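Local coordinates for protein EST1E (Clostridium proteoclasticum, PDB 2WTM) that hydrolyses esters of ferulic acid as a promiscuous feruloyl esterase of the alpha/beta-hydrolase superfamily, at residues M136-A141 against I179-F184; V46-T51 against E239-F244. One frame throughout, in Å; residues are numbered along the deposited sequence.

In the fold
Contacts 1 and 2 illustrate how an alpha/beta-hydrolase uses helices in two different settings. Contact 2 joins helices 43-54 and 234-249, which belong to the early and late parts of the catalytic fold and cover the central sheet. Contact 1 falls, in sequence, between strands 125-131 and 192-197 and joins helix 137-143, at the start of the probable cap insertion, to the residues leading into helix 181-187 on the core. The two share no element, and their centres are about 27 Å apart, on opposite sides of the chain's centre. Contact 1 is buried, with a water bridging two glutamates; contact 2 is partly buried and purely apolar. Along the chain, contact 1 is nested within the loop that contact 2 closes.

Contact 1: residues M136-A141 against I179-F184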
loop_
_atom_site.group_PDB
_atom_site.type_symbol
_atom_site.label_atom_id
_atom_site.label_comp_id
_atom_site.label_asym_id
_atom_site.label_seq_id
_atom_site.Cartn_x
_atom_site.Cartn_y
_atom_site.Cartn_z
ATOM N N MET A 136 -14.781 -6.839 -4.028
ATOM C CA MET A 136 -14.175 -8.076 -4.607
ATOM C C MET A 136 -12.955 -7.772 -5.490
ATOM O O MET A 136 -12.326 -8.725 -5.993
ATOM C CB MET A 136 -15.219 -8.904 -5.395
ATOM C CG MET A 136 -16.431 -9.319 -4.625
ATOM S SD MET A 136 -15.958 -10.392 -3.310
ATOM C CE MET A 136 -15.278 -11.727 -4.268
ATOM N N ILE A 137 -12.571 -6.500 -5.718
ATOM C CA ILE A 137 -11.438 -6.254 -6.631
ATOM C C ILE A 137 -10.219 -7.118 -6.257
ATOM O O ILE A 137 -9.615 -7.694 -7.138
ATOM C CB ILE A 137 -11.130 -4.748 -6.774
ATOM C CG1 ILE A 137 -12.142 -4.146 -7.778
ATOM C CG2 ILE A 137 -9.686 -4.547 -7.224
ATOM C CD1 ILE A 137 -12.054 -2.674 -7.895
ATOM N N PRO A 138 -9.796 -7.136 -4.967
ATOM C CA PRO A 138 -8.539 -7.935 -4.659
ATOM C C PRO A 138 -8.702 -9.405 -4.917
ATOM O O PRO A 138 -7.774 -9.976 -5.553
ATOM C CB PRO A 138 -8.212 -7.563 -3.207
ATOM C CG PRO A 138 -8.918 -6.159 -3.070
ATOM C CD PRO A 138 -10.214 -6.288 -3.829
ATOM N N GLU A 139 -9.800 -9.978 -4.507
ATOM C CA GLU A 139 -9.972 -11.464 -4.675
ATOM C C GLU A 139 -10.011 -11.766 -6.184
ATOM O O GLU A 139 -9.315 -12.662 -6.704
ATOM C CB GLU A 139 -11.188 -11.981 -3.943
ATOM C CG GLU A 139 -11.522 -13.393 -4.333
ATOM C CD GLU A 139 -12.701 -14.016 -3.579
ATOM O OE1 GLU A 139 -13.248 -13.474 -2.591
ATOM O OE2 GLU A 139 -13.103 -15.097 -4.045
ATOM N N ILE A 140 -10.754 -10.958 -6.929
ATOM C CA ILE A 140 -10.917 -11.207 -8.346
ATOM C C ILE A 140 -9.624 -10.958 -9.088
ATOM O O ILE A 140 -9.297 -11.690 -9.991
ATOM C CB ILE A 140 -12.116 -10.449 -8.886
ATOM C CG1 ILE A 140 -13.418 -10.913 -8.234
ATOM C CG2 ILE A 140 -12.216 -10.489 -10.386
ATOM C CD1 ILE A 140 -13.630 -12.398 -8.265
ATOM N N ALA A 141 -8.805 -9.990 -8.645
ATOM C CA ALA A 141 -7.501 -9.768 -9.214
ATOM C C ALA A 141 -6.589 -10.985 -9.037
ATOM O O ALA A 141 -5.785 -11.320 -9.930
ATOM C CB ALA A 141 -6.858 -8.522 -8.636
ATOM N N ILE A 179 -4.111 -7.381 -1.155
ATOM C CA ILE A 179 -5.055 -6.855 -0.146
ATOM C C ILE A 179 -6.029 -7.909 0.272
ATOM O O ILE A 179 -6.803 -8.446 -0.520
ATOM C CB ILE A 179 -5.787 -5.623 -0.668
ATOM C CG1 ILE A 179 -4.811 -4.491 -0.871
ATOM C CG2 ILE A 179 -6.854 -5.084 0.322
ATOM C CD1 ILE A 179 -5.295 -3.332 -1.618
ATOM N N ARG A 180 -6.038 -8.196 1.587
ATOM C CA ARG A 180 -7.014 -9.138 2.171
ATOM C C ARG A 180 -8.201 -8.380 2.790
ATOM O O ARG A 180 -8.156 -8.019 3.933
ATOM C CB ARG A 180 -6.314 -9.963 3.231
ATOM C CG ARG A 180 -4.979 -10.563 2.771
ATOM C CD ARG A 180 -5.005 -11.290 1.477
ATOM N NE ARG A 180 -6.026 -12.323 1.473
ATOM C CZ ARG A 180 -5.994 -13.400 0.708
ATOM N NH1 ARG A 180 -4.957 -13.657 -0.091
ATOM N NH2 ARG A 180 -7.012 -14.248 0.777
ATOM N N VAL A 181 -9.202 -8.096 1.964
ATOM C CA VAL A 181 -10.342 -7.259 2.399
ATOM C C VAL A 181 -10.959 -7.720 3.694
ATOM O O VAL A 181 -11.309 -6.940 4.559
ATOM C CB VAL A 181 -11.402 -7.111 1.254
ATOM C CG1 VAL A 181 -12.552 -6.261 1.687
ATOM C CG2 VAL A 181 -10.745 -6.495 0.029
ATOM N N GLU A 182 -11.088 -9.037 3.801
ATOM C CA GLU A 182 -11.743 -9.620 4.964
ATOM C C GLU A 182 -11.099 -9.244 6.283
ATOM O O GLU A 182 -11.804 -9.123 7.323
ATOM C CB GLU A 182 -11.770 -11.140 4.789
ATOM C CG GLU A 182 -12.696 -11.698 3.739
ATOM C CD GLU A 182 -12.209 -11.558 2.269
ATOM O OE1 GLU A 182 -10.988 -11.230 2.018
ATOM O OE2 GLU A 182 -13.061 -11.807 1.364
ATOM N N ASP A 183 -9.782 -9.026 6.285
ATOM C CA ASP A 183 -9.042 -8.584 7.489
ATOM C C ASP A 183 -9.549 -7.208 7.937
ATOM O O ASP A 183 -9.730 -6.925 9.130
ATOM C CB ASP A 183 -7.550 -8.497 7.250
ATOM C CG ASP A 183 -6.880 -9.815 7.160
ATOM O OD1 ASP A 183 -7.550 -10.869 7.305
ATOM O OD2 ASP A 183 -5.673 -9.776 6.876
ATOM N N PHE A 184 -9.705 -6.335 6.951
ATOM C CA PHE A 184 -10.169 -4.966 7.226
ATOM C C PHE A 184 -11.653 -4.928 7.669
ATOM O O PHE A 184 -12.035 -4.083 8.469
ATOM C CB PHE A 184 -10.010 -4.029 5.979
ATOM C CG PHE A 184 -8.599 -3.864 5.480
ATOM C CD1 PHE A 184 -7.925 -2.716 5.720
ATOM C CD2 PHE A 184 -7.918 -4.892 4.839
ATOM C CE1 PHE A 184 -6.638 -2.494 5.244
ATOM C CE2 PHE A 184 -6.638 -4.694 4.321
ATOM C CZ PHE A 184 -5.994 -3.494 4.547
HETATM O O HOH W 1 -12.985 -11.245 -1.292
#
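Pro-138 presses its ring against Ile-179 and Val-181: Ile-179 meets CB and CG, Val-181 meets CG and CD, and CG is shared. CB of Pro-138 lies 3.2 Å from the carbonyl O of Ile-179, a close approach of carbon to oxygen, while CG rests 4.0 Å from CB of Ile-179. CG also meets CG2 of Val-181 at 3.6 Å, the two side chains crossing at about a right angle. Val-181 offers this branch because its other methyl, CG1, stands anti to the backbone N (chi1 -180°), which leaves CG2 beside that N and facing the ring.

Beside the apolar contact, a water links two glutamates. Glu-139 OE1 and Glu-182 OE2, like charges, are 4.3 Å apart. The water donates a hydrogen bond to each, 2.6 Å to Glu-139 OE1 and 2.7 Å to Glu-182 OE2. Both of its protons are thus spent on the carboxylates, which probably eases their repulsion. Glu-139 reaches it with an extended chain, Glu-182 with a folded one (chi2 77°).

Arg-142 NH1 hydrogen-bonds the same Ile-179 carbonyl that Pro-138 approaches, tying helix 137-143 to the residues leading into helix 181-187, where the probable cap insertion rejoins the alpha/beta-hydrolase core. Behind them, Ile-179 and Val-181 lie on Leu-116 and Leu-112 of helix 109-120, and Val-181 also touches Phe-211 of helix 205-214.

Contact 2: residues V46-T51 against E239-F244; sequences VAVQET and EAVKEF
Thr-51 and Lys-242 meet where two helices of the alpha/beta-hydrolase fold, 43-54 and 234-249, lie side by side against the central sheet. The pairing joins elements nearly two hundred residues apart in sequence, one from the early half of the fold and the other its last helix, and is a simple example of how such a fold brings an early helix against the last one.

The methyl CG2 of Thr-51 sits 3.8 Å from CB of Lys-242, and the two side chains cross at about a right angle. Thr-51 points from its backbone toward helix 234-249, and with CG2 anti to the backbone N and OG1 beside it (chi1 -61°) the methyl goes to the lysine and the hydroxyl is left for Ala-47 O. On Lys-242, CB makes the contact; CG is anti to the backbone N (chi1 -178°), and the extended chain leads away from Thr-51, carrying NZ with it. Its side chain also touches Ile-55, just beyond the end of helix 43-54.

Deeper in, Val-48 and Val-241 approach through matching branches, CG1 to CG1 at 4.4 Å, a looser meeting than that of Thr-51. Val-241 points from its backbone toward helix 43-54. Beneath these helices the sheet supplies the floor: Val-48 touches Leu-131 and Phe-244 touches Ala-127 and Ile-129, all on strand 125-131. Thr-238, one turn before Lys-242, adds to the same interface by touching both Ala-47 and Thr-51.

No hydrogen bond crosses between the segments, and the threonine turns its polar branch back onto its own helix. OG1 of Thr-51 donates to Ala-47 O at 3.0 Å, tilted 30° from the carbonyl plane, while Thr-51 N reaches that oxygen at 3.1 Å from the opposite face.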
loop_
_atom_site.group_PDB
_atom_site.type_symbol
_atom_site.label_atom_id
_atom_site.label_comp_id
_atom_site.label_asym_id
_atom_site.label_seq_id
_atom_site.Cartn_x
_atom_site.Cartn_y
_atom_site.Cartn_z
ATOM N N VAL A 46 -22.405 14.007 -5.430
ATOM C CA VAL A 46 -23.007 15.253 -5.023
ATOM C C VAL A 46 -24.312 15.060 -4.291
ATOM O O VAL A 46 -24.593 15.777 -3.337
ATOM C CB VAL A 46 -23.148 16.176 -6.265
ATOM C CG1 VAL A 46 -24.000 17.410 -5.900
ATOM C CG2 VAL A 46 -21.741 16.581 -6.760
ATOM N N ALA A 47 -25.129 14.096 -4.720
ATOM C CA ALA A 47 -26.380 13.776 -4.027
ATOM C C ALA A 47 -26.174 13.348 -2.597
ATOM O O ALA A 47 -26.816 13.838 -1.671
ATOM C CB ALA A 47 -27.182 12.757 -4.824
ATOM N N VAL A 48 -25.220 12.482 -2.379
ATOM C CA VAL A 48 -24.863 12.122 -1.031
ATOM C C VAL A 48 -24.299 13.285 -0.208
ATOM O O VAL A 48 -24.683 13.536 0.944
ATOM C CB VAL A 48 -23.912 10.905 -1.088
ATOM C CG1 VAL A 48 -23.357 10.653 0.297
ATOM C CG2 VAL A 48 -24.645 9.636 -1.643
ATOM N N GLN A 49 -23.377 14.048 -0.802
ATOM C CA GLN A 49 -22.817 15.229 -0.184
ATOM C C GLN A 49 -23.898 16.216 0.298
ATOM O O GLN A 49 -23.885 16.654 1.456
ATOM C CB GLN A 49 -21.876 15.890 -1.174
ATOM C CG GLN A 49 -21.417 17.228 -0.737
ATOM C CD GLN A 49 -21.869 18.331 -1.696
ATOM O OE1 GLN A 49 -21.731 18.217 -2.901
ATOM N NE2 GLN A 49 -22.328 19.464 -1.119
ATOM N N GLU A 50 -24.854 16.472 -0.598
ATOM C CA GLU A 50 -25.936 17.466 -0.316
ATOM C C GLU A 50 -26.816 16.994 0.794
ATOM O O GLU A 50 -27.146 17.753 1.699
ATOM C CB GLU A 50 -26.722 17.751 -1.592
ATOM C CG GLU A 50 -25.900 18.623 -2.528
ATOM C CD GLU A 50 -26.598 19.072 -3.782
ATOM O OE1 GLU A 50 -27.618 18.472 -4.158
ATOM O OE2 GLU A 50 -26.028 19.955 -4.445
ATOM N N THR A 51 -27.174 15.722 0.756
ATOM C CA THR A 51 -27.890 15.110 1.846
ATOM C C THR A 51 -27.217 15.246 3.202
ATOM O O THR A 51 -27.824 15.578 4.203
ATOM C CB THR A 51 -28.140 13.615 1.543
ATOM O OG1 THR A 51 -28.945 13.499 0.360
ATOM C CG2 THR A 51 -28.793 12.941 2.691
ATOM N N GLU A 239 -31.986 8.697 0.920
ATOM C CA GLU A 239 -32.799 8.504 2.143
ATOM C C GLU A 239 -32.182 7.504 3.122
ATOM O O GLU A 239 -32.269 7.654 4.338
ATOM C CB GLU A 239 -34.238 8.082 1.800
ATOM C CG GLU A 239 -35.144 9.236 1.474
ATOM C CD GLU A 239 -35.128 10.332 2.560
ATOM O OE1 GLU A 239 -35.516 10.102 3.753
ATOM O OE2 GLU A 239 -34.641 11.420 2.186
ATOM N N ALA A 240 -31.491 6.504 2.584
ATOM C CA ALA A 240 -30.915 5.508 3.493
ATOM C C ALA A 240 -29.705 6.091 4.255
ATOM O O ALA A 240 -29.506 5.880 5.435
ATOM C CB ALA A 240 -30.515 4.301 2.718
ATOM N N VAL A 241 -28.903 6.854 3.521
ATOM C CA VAL A 241 -27.751 7.565 4.091
ATOM C C VAL A 241 -28.228 8.554 5.156
ATOM O O VAL A 241 -27.709 8.610 6.246
ATOM C CB VAL A 241 -26.971 8.301 2.969
ATOM C CG1 VAL A 241 -25.974 9.315 3.520
ATOM C CG2 VAL A 241 -26.270 7.269 2.042
ATOM N N LYS A 242 -29.282 9.280 4.836
ATOM C CA LYS A 242 -29.856 10.243 5.757
ATOM C C LYS A 242 -30.334 9.624 7.055
ATOM O O LYS A 242 -29.963 10.077 8.116
ATOM C CB LYS A 242 -30.985 10.984 5.059
ATOM C CG LYS A 242 -31.626 12.055 5.929
ATOM C CD LYS A 242 -32.990 12.527 5.333
ATOM C CE LYS A 242 -33.381 13.883 5.908
ATOM N NZ LYS A 242 -34.727 14.384 5.394
ATOM N N GLU A 243 -31.113 8.544 6.974
ATOM C CA GLU A 243 -31.665 7.922 8.196
ATOM C C GLU A 243 -30.570 7.302 9.090
ATOM O O GLU A 243 -30.481 7.476 10.285
ATOM C CB GLU A 243 -32.666 6.833 7.822
ATOM C CG GLU A 243 -34.032 7.445 7.339
ATOM C CD GLU A 243 -35.084 6.422 6.836
ATOM O OE1 GLU A 243 -35.001 5.192 7.208
ATOM O OE2 GLU A 243 -35.994 6.883 6.058
ATOM N N PHE A 244 -29.513 6.686 8.307
ATOM C CA PHE A 244 -28.452 6.090 9.071
ATOM C C PHE A 244 -27.614 7.109 9.798
ATOM O O PHE A 244 -27.214 6.907 10.951
ATOM C CB PHE A 244 -27.605 5.209 8.088
ATOM C CG PHE A 244 -26.309 4.705 8.663
ATOM C CD1 PHE A 244 -26.278 3.592 9.448
ATOM C CD2 PHE A 244 -25.128 5.350 8.388
ATOM C CE1 PHE A 244 -25.055 3.107 9.939
ATOM C CE2 PHE A 244 -23.907 4.902 8.909
ATOM C CZ PHE A 244 -23.904 3.751 9.665
#